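Local coordinates for protein lysin (Bacillus phage PBC5, PDB 6ILU) that probably binds the bacterial cell wall through its SH3b-type domain, so bringing the phage endolysin to the peptidoglycan it degrades, at residues D59-G64 against K73-D78; Y46-G51 against I77-V82; Y112-H115 against Y121-I124. All coordinates share one frame; numbering follows the deposited sequence.

Contact 1 (D59-G64 against K73-D78); sequences DMICLG and KHFTID
I61 of strand 60-62 meets F75 and I77 of strand 75-84 in a partly buried apolar cluster of an SH3b-type fold, a small all-beta domain. No direct hydrogen bond joins the two segments. The nearest CA atoms, those of I61 and F75, are about 9.5 Å apart, so the strands face each other through side chains.

I61 carries most of the contact. Its CB points toward the facing segment and splits into two branches. CG2 leaves beside the backbone N and touches the end of I77, with I61 CG2 4.0 Å from I77 CD1. CG1 takes the position between the backbone N and the carbonyl carbon (chi1 43°). From there the chain runs on extended to CD1. That methyl meets two partners. It lies over one face of the F75 ring, 4.3 Å from I61 CD1 to the ring centroid, a CH-pi contact. It also meets I77 tip to tip, with I61 CD1 3.9 Å from I77 CD1.

L63 adds a looser touch at the far end of the ring. A15 of strand 13-17 packs against I61, F75 and I77. V48 of strand 46-52 also lies against I61 and L63.

The other end of the contact is polar. One water bridges the segments there: it donates to D59 O at 2.7 Å and accepts from K73 N.

Contact 2 (Y46-G51 against I77-V82); sequences YKVFAG and IDWYKV. With EDO (1,2-ethanediol), chain J; SO4 (sulfate ion), chain D.
K47 of strand 46-52 lies across the end of Y80, the two side chains crossing at about a right angle. They belong to an SH3b-type beta fold, and strand 13-17 pairs with both of the strands that meet here. K47 starts with CG anti to its backbone N (chi1 -171°) and bends at chi3. Its methylene groups pass the phenol oxygen, and K47 CE comes to 3.6 Å from Y80 OH. The touch is made by carbon. NZ takes no part in it; it is hydrogen-bonded outside this contact and has a long, weak ion pair with E10.

V48 points toward the other segment and W79 starts away from it. The indole turns back, and its six-membered ring approaches V48 obliquely, with V48 CG1 4.5 Å from W79 CZ3. I77 CG2 sits over the centre of one indole face, 3.4 Å above its plane. I61 and W53 also pack on W79.

Small molecules, probably from the crystallisation liquor, lie at the outer ends. A sulfate oxygen is in the indole plane at its edge, with W79 CD1 3.6 Å from SO4 O1. K81 NZ donates to the same ion, 3.1 Å from SO4 O4. An ethanediol hydroxyl, O2, donates to F49 O at 2.8 Å.

No hydrogen bond crosses between the segments. Cohesion therefore rests on apolar packing and on lysine methylenes against the phenol, while the charged lysine ends look to other partners.

Contact 3 (Y112-H115 against Y121-I124); sequences YNAH and YVDI. With EDO (1,2-ethanediol), chain I; EDO (1,2-ethanediol), chain H; SO4 (sulfate ion), chain D.
Y112 and I124 form the tight part of this contact, where strand 112-113 and the end of strand 121-123 come together in the SH3b-type fold. The side chains cross at a slant. I124 CB is 3.6 Å from Y112 CB, so the packing begins at the root of both residues. I124 CG1 stands between its backbone N and carbonyl carbon (chi1 54°), which carries CD1 over the tyrosine ring. I124 CD1 is 3.7 Å from the centroid of the Y112 ring and almost on the ring normal, a well-centred CH-pi contact. A114 CB and V122 CG2 add a lighter apolar touch.

The backbone bond is also firm. H115 N donates to D123 O at 2.8 Å, in a nearly straight bond (168°). The H115 ring is held by its own segment: H115 ND1 donates to N113 O at 2.8 Å. That oxygen is close to the ring plane, but the donor stands above the carbonyl plane. This bond limits rotation of the imidazole, which lies beside the I124 carbonyl.

The rim is looser and wetter. A water links N113 N to I124 O where no direct bond forms. N113 ND2 donates to a sulfate, 2.7 Å from SO4 O3. One ethanediol bonds to Y112 OH. The O1 of another ethanediol donates to D123 OD2 at 2.6 Å. The sulfate and both ethanediols probably come from the crystallisation liquor. D123 OD1 accepts from the backbone N of G125 and R128, which steadies the carboxylate.

Strand 75-84 backs the contact, with V82 touching A114, V122 and I124. Strand 129-131 pairs with 121-123, and strand 135-138 packs on V122.

How the contacts relate
From the N terminus, the chain first reaches 46-51, then 59-64. Strand 75-84 then meets both. Contact 1 (59-64 with 73-78) closes a short loop, and it lies within the longer loop closed by contact 2 (46-51 with 77-82). Both close onto strand 75-84 and share I77 and D78. They also touch through probable backbone bonds between C62 and both F49 and A50. Contact 3 (112-115 with 121-124) follows later as a separate short loop. It joins contact 2 where V82 N meets Y112 O and K81 NZ meets N113 OD1. Strand 75-84 thus runs from the half of the fold holding contact 1 to the half holding contact 3.

Contact 1 (D59-G64 against K73-D78)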
ATOM      1  N   ASP A  59       7.133  -9.493  -3.568  1.00 19.65           N
ATOM      2  CA  ASP A  59       6.304  -8.291  -3.375  1.00 20.12           C
ATOM      3  C   ASP A  59       6.663  -7.211  -4.387  1.00 19.06           C
ATOM      4  O   ASP A  59       7.873  -6.941  -4.627  1.00 20.68           O
ATOM      5  CB  ASP A  59       6.465  -7.689  -1.967  1.00 21.06           C
ATOM      6  CG  ASP A  59       5.837  -8.528  -0.870  1.00 26.14           C
ATOM      7  OD1 ASP A  59       5.007  -9.399  -1.147  1.00 26.67           O
ATOM      8  OD2 ASP A  59       6.181  -8.312   0.318  1.00 26.00           O
ATOM      9  N   MET A  60       5.607  -6.590  -4.941  1.00 18.81           N
ATOM     10  CA  MET A  60       5.771  -5.442  -5.842  1.00 19.68           C
ATOM     11  C   MET A  60       4.907  -4.247  -5.456  1.00 19.16           C
ATOM     12  O   MET A  60       3.844  -4.402  -4.789  1.00 19.42           O
ATOM     13  CB  MET A  60       5.454  -5.853  -7.300  1.00 18.43           C
ATOM     14  CG  MET A  60       6.387  -6.981  -7.745  1.00 19.48           C
ATOM     15  SD  MET A  60       6.269  -7.327  -9.489  1.00 21.77           S
ATOM     16  CE  MET A  60       7.487  -6.168 -10.155  1.00 21.06           C
ATOM     17  N   ILE A  61       5.336  -3.048  -5.875  1.00 18.74           N
ATOM     18  CA  ILE A  61       4.566  -1.834  -5.625  1.00 16.42           C
ATOM     19  C   ILE A  61       4.311  -1.163  -6.961  1.00 17.96           C
ATOM     20  O   ILE A  61       5.120  -1.257  -7.866  1.00 18.59           O
ATOM     21  CB  ILE A  61       5.297  -0.834  -4.700  1.00 16.53           C
ATOM     22  CG1 ILE A  61       6.785  -0.712  -5.088  1.00 19.05           C
ATOM     23  CG2 ILE A  61       5.168  -1.251  -3.208  1.00 17.62           C
ATOM     24  CD1 ILE A  61       7.489   0.474  -4.368  1.00 20.11           C
ATOM     25  N   CYS A  62       3.142  -0.521  -7.077  1.00 17.11           N
ATOM     26  CA  CYS A  62       2.728   0.101  -8.320  1.00 16.92           C
ATOM     27  C   CYS A  62       2.931   1.608  -8.209  1.00 20.95           C
ATOM     28  O   CYS A  62       2.338   2.255  -7.321  1.00 20.37           O
ATOM     29  CB  CYS A  62       1.268  -0.213  -8.581  1.00 15.48           C
ATOM     30  SG  CYS A  62       0.871   0.369 -10.295  1.00 22.09           S
ATOM     31  N   LEU A  63       3.753   2.176  -9.088  1.00 19.07           N
ATOM     32  CA  LEU A  63       4.018   3.625  -9.049  1.00 19.13           C
ATOM     33  C   LEU A  63       3.124   4.438  -9.985  1.00 18.72           C
ATOM     34  O   LEU A  63       3.331   5.633 -10.168  1.00 22.13           O
ATOM     35  CB  LEU A  63       5.506   3.905  -9.395  1.00 19.09           C
ATOM     36  CG  LEU A  63       6.463   3.129  -8.490  1.00 20.64           C
ATOM     37  CD1 LEU A  63       7.900   3.494  -8.834  1.00 22.62           C
ATOM     38  CD2 LEU A  63       6.170   3.393  -6.991  1.00 22.10           C
ATOM     39  N   GLY A  64       2.099   3.817 -10.552  1.00 19.56           N
ATOM     40  CA  GLY A  64       1.198   4.547 -11.433  1.00 21.84           C
ATOM     41  C   GLY A  64       0.076   3.654 -11.879  1.00 25.08           C
ATOM     42  O   GLY A  64      -0.960   3.510 -11.191  1.00 26.50           O
ATOM     43  N   LYS A  73      11.847  -4.659  -2.972  1.00 23.65           N
ATOM     44  CA  LYS A  73      13.207  -4.811  -2.452  1.00 24.10           C
ATOM     45  C   LYS A  73      14.169  -3.741  -3.021  1.00 22.81           C
ATOM     46  O   LYS A  73      15.250  -3.542  -2.457  1.00 24.37           O
ATOM     47  CB  LYS A  73      13.741  -6.228  -2.763  1.00 25.02           C
ATOM     48  CG  LYS A  73      13.913  -6.512  -4.228  1.00 30.15           C
ATOM     49  CD  LYS A  73      14.251  -7.970  -4.473  1.00 36.08           C
ATOM     50  CE  LYS A  73      14.269  -8.239  -5.973  1.00 41.55           C
ATOM     51  NZ  LYS A  73      14.826  -9.592  -6.319  1.00 44.98           N
ATOM     52  N   HIS A  74      13.753  -3.043  -4.077  1.00 22.02           N
ATOM     53  CA  HIS A  74      14.611  -2.020  -4.672  1.00 24.52           C
ATOM     54  C   HIS A  74      14.362  -0.654  -4.047  1.00 24.44           C
ATOM     55  O   HIS A  74      14.947   0.315  -4.494  1.00 23.66           O
ATOM     56  CB  HIS A  74      14.387  -1.941  -6.205  1.00 22.70           C
ATOM     57  CG  HIS A  74      14.774  -3.194  -6.931  1.00 28.12           C
ATOM     58  ND1 HIS A  74      15.844  -3.982  -6.552  1.00 32.30           N
ATOM     59  CD2 HIS A  74      14.214  -3.811  -7.997  1.00 26.43           C
ATOM     60  CE1 HIS A  74      15.942  -5.015  -7.370  1.00 30.55           C
ATOM     61  NE2 HIS A  74      14.957  -4.940  -8.253  1.00 29.41           N
ATOM     62  N   PHE A  75      13.469  -0.577  -3.047  1.00 22.05           N
ATOM     63  CA  PHE A  75      13.106   0.721  -2.431  1.00 22.52           C
ATOM     64  C   PHE A  75      13.120   0.701  -0.919  1.00 23.91           C
ATOM     65  O   PHE A  75      13.004  -0.369  -0.330  1.00 25.69           O
ATOM     66  CB  PHE A  75      11.676   1.161  -2.856  1.00 20.93           C
ATOM     67  CG  PHE A  75      11.504   1.295  -4.349  1.00 21.67           C
ATOM     68  CD1 PHE A  75      11.686   2.520  -4.957  1.00 22.45           C
ATOM     69  CD2 PHE A  75      11.253   0.179  -5.131  1.00 21.68           C
ATOM     70  CE1 PHE A  75      11.567   2.659  -6.351  1.00 24.40           C
ATOM     71  CE2 PHE A  75      11.175   0.281  -6.505  1.00 24.62           C
ATOM     72  CZ  PHE A  75      11.302   1.537  -7.120  1.00 24.60           C
ATOM     73  N   THR A  76      13.280   1.870  -0.287  1.00 23.03           N
ATOM     74  CA  THR A  76      12.849   2.021   1.104  1.00 25.61           C
ATOM     75  C   THR A  76      11.462   2.660   1.020  1.00 26.63           C
ATOM     76  O   THR A  76      11.244   3.624   0.249  1.00 24.07           O
ATOM     77  CB  THR A  76      13.816   2.863   1.952  1.00 30.73           C
ATOM     78  OG1 THR A  76      14.049   4.106   1.306  1.00 33.34           O
ATOM     79  CG2 THR A  76      15.152   2.167   2.061  1.00 29.25           C
ATOM     80  N   ILE A  77      10.488   2.077   1.731  1.00 23.18           N
ATOM     81  CA  ILE A  77       9.074   2.490   1.544  1.00 21.73           C
ATOM     82  C   ILE A  77       8.547   2.992   2.869  1.00 25.32           C
ATOM     83  O   ILE A  77       8.698   2.303   3.897  1.00 24.83           O
ATOM     84  CB  ILE A  77       8.189   1.341   1.046  1.00 21.41           C
ATOM     85  CG1 ILE A  77       8.771   0.772  -0.266  1.00 24.42           C
ATOM     86  CG2 ILE A  77       6.715   1.789   0.880  1.00 20.20           C
ATOM     87  CD1 ILE A  77       8.195  -0.587  -0.649  1.00 24.25           C
ATOM     88  N   ASP A  78       8.022   4.218   2.851  1.00 23.68           N
ATOM     89  CA  ASP A  78       7.363   4.797   4.011  1.00 23.84           C
ATOM     90  C   ASP A  78       5.875   4.577   3.779  1.00 22.95           C
ATOM     91  O   ASP A  78       5.232   5.318   3.007  1.00 22.64           O
ATOM     92  CB  ASP A  78       7.697   6.296   4.167  1.00 24.77           C
ATOM     93  CG  ASP A  78       9.166   6.557   4.508  1.00 34.16           C
ATOM     94  OD1 ASP A  78       9.786   5.780   5.288  1.00 32.42           O
ATOM     95  OD2 ASP A  78       9.680   7.589   4.013  1.00 35.34           O
TER
HETATM   96  O   HOH W   1      10.323  -7.305  -3.601  1.00 22.97           O

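Contact 2 (Y46-G51 against I77-V82)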
ATOM      1  N   TYR A  46       8.642   8.511  -4.968  1.00 23.09           N
ATOM      2  CA  TYR A  46       7.501   8.212  -5.825  1.00 24.97           C
ATOM      3  C   TYR A  46       6.332   7.719  -4.987  1.00 23.97           C
ATOM      4  O   TYR A  46       6.514   6.826  -4.175  1.00 22.67           O
ATOM      5  CB  TYR A  46       7.862   7.143  -6.858  1.00 25.89           C
ATOM      6  CG  TYR A  46       8.859   7.636  -7.907  1.00 26.55           C
ATOM      7  CD1 TYR A  46       8.439   8.424  -8.962  1.00 30.35           C
ATOM      8  CD2 TYR A  46      10.212   7.299  -7.813  1.00 29.94           C
ATOM      9  CE1 TYR A  46       9.343   8.879  -9.933  1.00 31.49           C
ATOM     10  CE2 TYR A  46      11.140   7.753  -8.767  1.00 31.53           C
ATOM     11  CZ  TYR A  46      10.686   8.537  -9.826  1.00 30.72           C
ATOM     12  OH  TYR A  46      11.605   8.987 -10.753  1.00 31.18           O
ATOM     13  N   LYS A  47       5.134   8.272  -5.207  1.00 22.43           N
ATOM     14  CA  LYS A  47       3.952   7.776  -4.511  1.00 19.50           C
ATOM     15  C   LYS A  47       3.620   6.345  -4.963  1.00 22.81           C
ATOM     16  O   LYS A  47       3.751   6.000  -6.140  1.00 21.16           O
ATOM     17  CB  LYS A  47       2.746   8.698  -4.743  1.00 21.87           C
ATOM     18  CG  LYS A  47       1.530   8.324  -3.831  1.00 23.77           C
ATOM     19  CD  LYS A  47       0.442   9.434  -3.834  1.00 28.23           C
ATOM     20  CE  LYS A  47       0.994  10.738  -3.270  1.00 33.12           C
ATOM     21  NZ  LYS A  47      -0.016  11.831  -3.388  1.00 38.93           N
ATOM     22  N   VAL A  48       3.266   5.496  -4.003  1.00 19.76           N
ATOM     23  CA  VAL A  48       2.866   4.118  -4.265  1.00 16.31           C
ATOM     24  C   VAL A  48       1.332   4.054  -4.271  1.00 17.69           C
ATOM     25  O   VAL A  48       0.676   4.527  -3.319  1.00 19.49           O
ATOM     26  CB  VAL A  48       3.390   3.197  -3.157  1.00 19.25           C
ATOM     27  CG1 VAL A  48       2.879   1.784  -3.355  1.00 18.23           C
ATOM     28  CG2 VAL A  48       4.970   3.209  -3.145  1.00 20.64           C
ATOM     29  N   PHE A  49       0.772   3.452  -5.320  1.00 17.11           N
ATOM     30  CA  PHE A  49      -0.674   3.397  -5.450  1.00 18.62           C
ATOM     31  C   PHE A  49      -1.284   2.040  -5.121  1.00 18.74           C
ATOM     32  O   PHE A  49      -2.479   1.993  -4.779  1.00 21.53           O
ATOM     33  CB  PHE A  49      -1.082   3.845  -6.874  1.00 19.73           C
ATOM     34  CG  PHE A  49      -0.758   5.282  -7.106  1.00 19.52           C
ATOM     35  CD1 PHE A  49       0.393   5.644  -7.765  1.00 18.49           C
ATOM     36  CD2 PHE A  49      -1.553   6.274  -6.543  1.00 21.38           C
ATOM     37  CE1 PHE A  49       0.731   6.989  -7.898  1.00 20.48           C
ATOM     38  CE2 PHE A  49      -1.242   7.636  -6.690  1.00 25.10           C
ATOM     39  CZ  PHE A  49      -0.081   7.995  -7.355  1.00 23.60           C
ATOM     40  N   ALA A  50      -0.506   0.975  -5.209  1.00 17.64           N
ATOM     41  CA  ALA A  50      -1.001  -0.377  -4.949  1.00 17.85           C
ATOM     42  C   ALA A  50       0.151  -1.278  -4.614  1.00 18.81           C
ATOM     43  O   ALA A  50       1.307  -0.997  -4.973  1.00 19.04           O
ATOM     44  CB  ALA A  50      -1.768  -0.954  -6.158  1.00 16.68           C
ATOM     45  N   GLY A  51      -0.178  -2.394  -3.990  1.00 17.19           N
ATOM     46  CA  GLY A  51       0.809  -3.405  -3.626  1.00 17.69           C
ATOM     47  C   GLY A  51       0.351  -4.743  -4.185  1.00 17.97           C
ATOM     48  O   GLY A  51      -0.869  -5.036  -4.286  1.00 17.89           O
ATOM     49  N   ILE A  77      10.488   2.077   1.731  1.00 23.18           N
ATOM     50  CA  ILE A  77       9.074   2.490   1.544  1.00 21.73           C
ATOM     51  C   ILE A  77       8.547   2.992   2.869  1.00 25.32           C
ATOM     52  O   ILE A  77       8.698   2.303   3.897  1.00 24.83           O
ATOM     53  CB  ILE A  77       8.189   1.341   1.046  1.00 21.41           C
ATOM     54  CG1 ILE A  77       8.771   0.772  -0.266  1.00 24.42           C
ATOM     55  CG2 ILE A  77       6.715   1.789   0.880  1.00 20.20           C
ATOM     56  CD1 ILE A  77       8.195  -0.587  -0.649  1.00 24.25           C
ATOM     57  N   ASP A  78       8.022   4.218   2.851  1.00 23.68           N
ATOM     58  CA  ASP A  78       7.363   4.797   4.011  1.00 23.84           C
ATOM     59  C   ASP A  78       5.875   4.577   3.779  1.00 22.95           C
ATOM     60  O   ASP A  78       5.232   5.318   3.007  1.00 22.64           O
ATOM     61  CB  ASP A  78       7.697   6.296   4.167  1.00 24.77           C
ATOM     62  CG  ASP A  78       9.166   6.557   4.508  1.00 34.16           C
ATOM     63  OD1 ASP A  78       9.786   5.780   5.288  1.00 32.42           O
ATOM     64  OD2 ASP A  78       9.680   7.589   4.013  1.00 35.34           O
ATOM     65  N   TRP A  79       5.331   3.525   4.389  1.00 22.43           N
ATOM     66  CA  TRP A  79       3.907   3.193   4.173  1.00 21.48           C
ATOM     67  C   TRP A  79       3.031   4.216   4.874  1.00 22.36           C
ATOM     68  O   TRP A  79       3.391   4.757   5.945  1.00 24.36           O
ATOM     69  CB  TRP A  79       3.613   1.793   4.698  1.00 19.72           C
ATOM     70  CG  TRP A  79       4.379   0.740   4.001  1.00 23.29           C
ATOM     71  CD1 TRP A  79       5.514   0.104   4.469  1.00 24.75           C
ATOM     72  CD2 TRP A  79       4.113   0.180   2.716  1.00 20.50           C
ATOM     73  NE1 TRP A  79       5.960  -0.804   3.553  1.00 20.96           N
ATOM     74  CE2 TRP A  79       5.117  -0.789   2.462  1.00 21.88           C
ATOM     75  CE3 TRP A  79       3.145   0.416   1.728  1.00 23.98           C
ATOM     76  CZ2 TRP A  79       5.169  -1.521   1.287  1.00 20.89           C
ATOM     77  CZ3 TRP A  79       3.190  -0.333   0.557  1.00 23.19           C
ATOM     78  CH2 TRP A  79       4.200  -1.283   0.336  1.00 20.66           C
ATOM     79  N   TYR A  80       1.900   4.525   4.255  1.00 20.65           N
ATOM     80  CA  TYR A  80       0.886   5.288   4.957  1.00 21.86           C
ATOM     81  C   TYR A  80       0.386   4.477   6.156  1.00 20.67           C
ATOM     82  O   TYR A  80       0.298   3.252   6.111  1.00 21.20           O
ATOM     83  CB  TYR A  80      -0.259   5.645   4.015  1.00 20.58           C
ATOM     84  CG  TYR A  80       0.105   6.686   2.974  1.00 20.94           C
ATOM     85  CD1 TYR A  80       1.329   7.361   3.004  1.00 20.67           C
ATOM     86  CD2 TYR A  80      -0.811   7.007   1.965  1.00 21.45           C
ATOM     87  CE1 TYR A  80       1.621   8.336   2.066  1.00 23.29           C
ATOM     88  CE2 TYR A  80      -0.525   7.946   1.032  1.00 22.05           C
ATOM     89  CZ  TYR A  80       0.693   8.609   1.072  1.00 25.42           C
ATOM     90  OH  TYR A  80       0.971   9.562   0.117  1.00 26.00           O
ATOM     91  N   LYS A  81       0.103   5.186   7.249  1.00 21.40           N
ATOM     92  CA  LYS A  81      -0.295   4.581   8.517  1.00 21.07           C
ATOM     93  C   LYS A  81      -1.794   4.755   8.738  1.00 19.52           C
ATOM     94  O   LYS A  81      -2.355   5.863   8.566  1.00 22.24           O
ATOM     95  CB  LYS A  81       0.484   5.218   9.690  1.00 24.05           C
ATOM     96  CG  LYS A  81       1.983   5.176   9.449  1.00 24.09           C
ATOM     97  CD  LYS A  81       2.494   3.774   9.629  1.00 25.98           C
ATOM     98  CE  LYS A  81       3.995   3.715   9.329  1.00 28.57           C
ATOM     99  NZ  LYS A  81       4.539   2.383   9.639  1.00 28.77           N
ATOM    100  N   VAL A  82      -2.421   3.643   9.137  1.00 20.55           N
ATOM    101  CA  VAL A  82      -3.874   3.588   9.315  1.00 17.92           C
ATOM    102  C   VAL A  82      -4.191   3.520  10.796  1.00 20.39           C
ATOM    103  O   VAL A  82      -3.689   2.632  11.495  1.00 22.55           O
ATOM    104  CB  VAL A  82      -4.473   2.358   8.561  1.00 17.39           C
ATOM    105  CG1 VAL A  82      -6.023   2.346   8.660  1.00 19.67           C
ATOM    106  CG2 VAL A  82      -4.047   2.371   7.045  1.00 18.32           C
TER
HETATM  107  C1  EDO J 408      -6.113   5.170  -3.847  1.00 38.46           C
HETATM  108  O1  EDO J 408      -5.340   6.242  -4.408  1.00 40.73           O
HETATM  109  C2  EDO J 408      -5.378   3.906  -4.265  1.00 40.71           C
HETATM  110  O2  EDO J 408      -4.054   4.016  -3.730  1.00 40.67           O
HETATM  111  S   SO4 D 402       7.375  -0.368   8.558  1.00 94.34           S
HETATM  112  O1  SO4 D 402       7.785  -0.587   7.168  1.00 93.76           O
HETATM  113  O2  SO4 D 402       8.425  -0.849   9.450  1.00 95.38           O
HETATM  114  O3  SO4 D 402       6.135  -1.074   8.846  1.00 93.95           O
HETATM  115  O4  SO4 D 402       7.175   1.053   8.817  1.00 95.85           O

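Contact 3 (Y112-H115 against Y121-I124)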
ATOM      1  N   TYR A 112      -1.630   0.434  11.674  1.00 20.72           N
ATOM      2  CA  TYR A 112      -1.372  -0.489  10.569  1.00 20.81           C
ATOM      3  C   TYR A 112      -0.731   0.192   9.386  1.00 22.63           C
ATOM      4  O   TYR A 112      -0.817   1.410   9.244  1.00 22.64           O
ATOM      5  CB  TYR A 112      -2.667  -1.157  10.099  1.00 20.99           C
ATOM      6  CG  TYR A 112      -3.413  -1.813  11.236  1.00 18.61           C
ATOM      7  CD1 TYR A 112      -4.397  -1.113  11.945  1.00 21.53           C
ATOM      8  CD2 TYR A 112      -3.119  -3.115  11.597  1.00 20.51           C
ATOM      9  CE1 TYR A 112      -5.063  -1.731  13.021  1.00 22.40           C
ATOM     10  CE2 TYR A 112      -3.771  -3.746  12.679  1.00 21.42           C
ATOM     11  CZ  TYR A 112      -4.753  -3.025  13.363  1.00 21.38           C
ATOM     12  OH  TYR A 112      -5.393  -3.611  14.422  1.00 23.57           O
ATOM     13  N   ASN A 113      -0.067  -0.593   8.532  1.00 20.62           N
ATOM     14  CA  ASN A 113       0.335  -0.060   7.227  1.00 21.65           C
ATOM     15  C   ASN A 113      -0.757  -0.265   6.202  1.00 20.85           C
ATOM     16  O   ASN A 113      -1.386  -1.334   6.166  1.00 20.56           O
ATOM     17  CB  ASN A 113       1.623  -0.740   6.726  1.00 23.22           C
ATOM     18  CG  ASN A 113       2.833  -0.355   7.517  1.00 25.26           C
ATOM     19  OD1 ASN A 113       2.898   0.702   8.122  1.00 27.16           O
ATOM     20  ND2 ASN A 113       3.824  -1.226   7.507  1.00 27.35           N
ATOM     21  N   ALA A 114      -1.012   0.763   5.374  1.00 20.11           N
ATOM     22  CA  ALA A 114      -1.962   0.655   4.253  1.00 17.41           C
ATOM     23  C   ALA A 114      -1.398  -0.322   3.216  1.00 20.65           C
ATOM     24  O   ALA A 114      -0.325  -0.046   2.683  1.00 22.83           O
ATOM     25  CB  ALA A 114      -2.144   2.023   3.615  1.00 18.55           C
ATOM     26  N   HIS A 115      -2.095  -1.435   2.949  1.00 17.27           N
ATOM     27  CA  HIS A 115      -1.637  -2.425   1.971  1.00 17.76           C
ATOM     28  C   HIS A 115      -2.278  -2.273   0.587  1.00 17.37           C
ATOM     29  O   HIS A 115      -1.708  -2.750  -0.409  1.00 18.56           O
ATOM     30  CB  HIS A 115      -1.902  -3.850   2.465  1.00 17.37           C
ATOM     31  CG  HIS A 115      -0.929  -4.302   3.512  1.00 19.87           C
ATOM     32  ND1 HIS A 115      -0.862  -3.718   4.761  1.00 22.85           N
ATOM     33  CD2 HIS A 115      -0.020  -5.304   3.509  1.00 22.97           C
ATOM     34  CE1 HIS A 115       0.066  -4.336   5.482  1.00 22.23           C
ATOM     35  NE2 HIS A 115       0.607  -5.290   4.743  1.00 24.78           N
ATOM     36  N   TYR A 121     -12.356   1.630   0.817  1.00 18.07           N
ATOM     37  CA  TYR A 121     -11.894   0.722   1.871  1.00 15.56           C
ATOM     38  C   TYR A 121     -10.389   0.630   1.806  1.00 16.05           C
ATOM     39  O   TYR A 121      -9.822   0.680   0.712  1.00 16.91           O
ATOM     40  CB  TYR A 121     -12.428  -0.706   1.674  1.00 15.95           C
ATOM     41  CG  TYR A 121     -13.920  -0.843   1.976  1.00 17.02           C
ATOM     42  CD1 TYR A 121     -14.327  -1.581   3.073  1.00 19.69           C
ATOM     43  CD2 TYR A 121     -14.874  -0.307   1.118  1.00 18.37           C
ATOM     44  CE1 TYR A 121     -15.696  -1.714   3.354  1.00 20.79           C
ATOM     45  CE2 TYR A 121     -16.244  -0.420   1.422  1.00 22.36           C
ATOM     46  CZ  TYR A 121     -16.614  -1.147   2.528  1.00 23.57           C
ATOM     47  OH  TYR A 121     -17.936  -1.329   2.848  1.00 25.93           O
ATOM     48  N   VAL A 122      -9.778   0.401   2.961  1.00 14.77           N
ATOM     49  CA  VAL A 122      -8.322   0.207   3.032  1.00 15.95           C
ATOM     50  C   VAL A 122      -8.004  -1.138   3.659  1.00 17.04           C
ATOM     51  O   VAL A 122      -8.657  -1.575   4.615  1.00 17.98           O
ATOM     52  CB  VAL A 122      -7.656   1.386   3.806  1.00 16.42           C
ATOM     53  CG1 VAL A 122      -8.229   1.585   5.279  1.00 17.58           C
ATOM     54  CG2 VAL A 122      -6.111   1.225   3.847  1.00 16.15           C
ATOM     55  N   ASP A 123      -7.046  -1.841   3.044  1.00 16.75           N
ATOM     56  CA  ASP A 123      -6.573  -3.118   3.537  1.00 17.98           C
ATOM     57  C   ASP A 123      -5.482  -2.834   4.550  1.00 19.69           C
ATOM     58  O   ASP A 123      -4.447  -2.245   4.195  1.00 18.41           O
ATOM     59  CB  ASP A 123      -6.065  -3.976   2.336  1.00 16.84           C
ATOM     60  CG  ASP A 123      -5.617  -5.370   2.727  1.00 19.70           C
ATOM     61  OD1 ASP A 123      -5.708  -5.746   3.914  1.00 18.89           O
ATOM     62  OD2 ASP A 123      -5.128  -6.091   1.820  1.00 20.82           O
ATOM     63  N   ILE A 124      -5.672  -3.267   5.798  1.00 18.35           N
ATOM     64  CA  ILE A 124      -4.641  -3.067   6.809  1.00 15.82           C
ATOM     65  C   ILE A 124      -3.672  -4.253   6.925  1.00 20.70           C
ATOM     66  O   ILE A 124      -2.862  -4.325   7.858  1.00 23.20           O
ATOM     67  CB  ILE A 124      -5.263  -2.806   8.214  1.00 16.92           C
ATOM     68  CG1 ILE A 124      -6.240  -3.941   8.572  1.00 19.37           C
ATOM     69  CG2 ILE A 124      -5.941  -1.455   8.179  1.00 18.94           C
ATOM     70  CD1 ILE A 124      -6.634  -4.003  10.124  1.00 20.77           C
TER
HETATM   71  C1  EDO I 407      -3.747  -6.662  15.137  1.00 38.16           C
HETATM   72  O1  EDO I 407      -5.062  -6.394  14.584  1.00 30.30           O
HETATM   73  C2  EDO I 407      -2.941  -7.639  14.296  1.00 44.57           C
HETATM   74  O2  EDO I 407      -2.504  -7.108  13.016  1.00 44.90           O
HETATM   75  C1  EDO H 406      -2.389  -7.863   1.909  1.00 27.82           C
HETATM   76  O1  EDO H 406      -3.600  -8.031   2.654  1.00 26.99           O
HETATM   77  C2  EDO H 406      -1.352  -8.913   2.296  1.00 28.41           C
HETATM   78  O2  EDO H 406      -1.352  -9.169   3.704  1.00 29.48           O
HETATM   79  S   SO4 D 402       7.375  -0.368   8.558  1.00 94.34           S
HETATM   80  O1  SO4 D 402       7.785  -0.587   7.168  1.00 93.76           O
HETATM   81  O2  SO4 D 402       8.425  -0.849   9.450  1.00 95.38           O
HETATM   82  O3  SO4 D 402       6.135  -1.074   8.846  1.00 93.95           O
HETATM   83  O4  SO4 D 402       7.175   1.053   8.817  1.00 95.85           O
HETATM   84  O   HOH W   2      -0.321  -3.430   8.836  1.00 28.88           O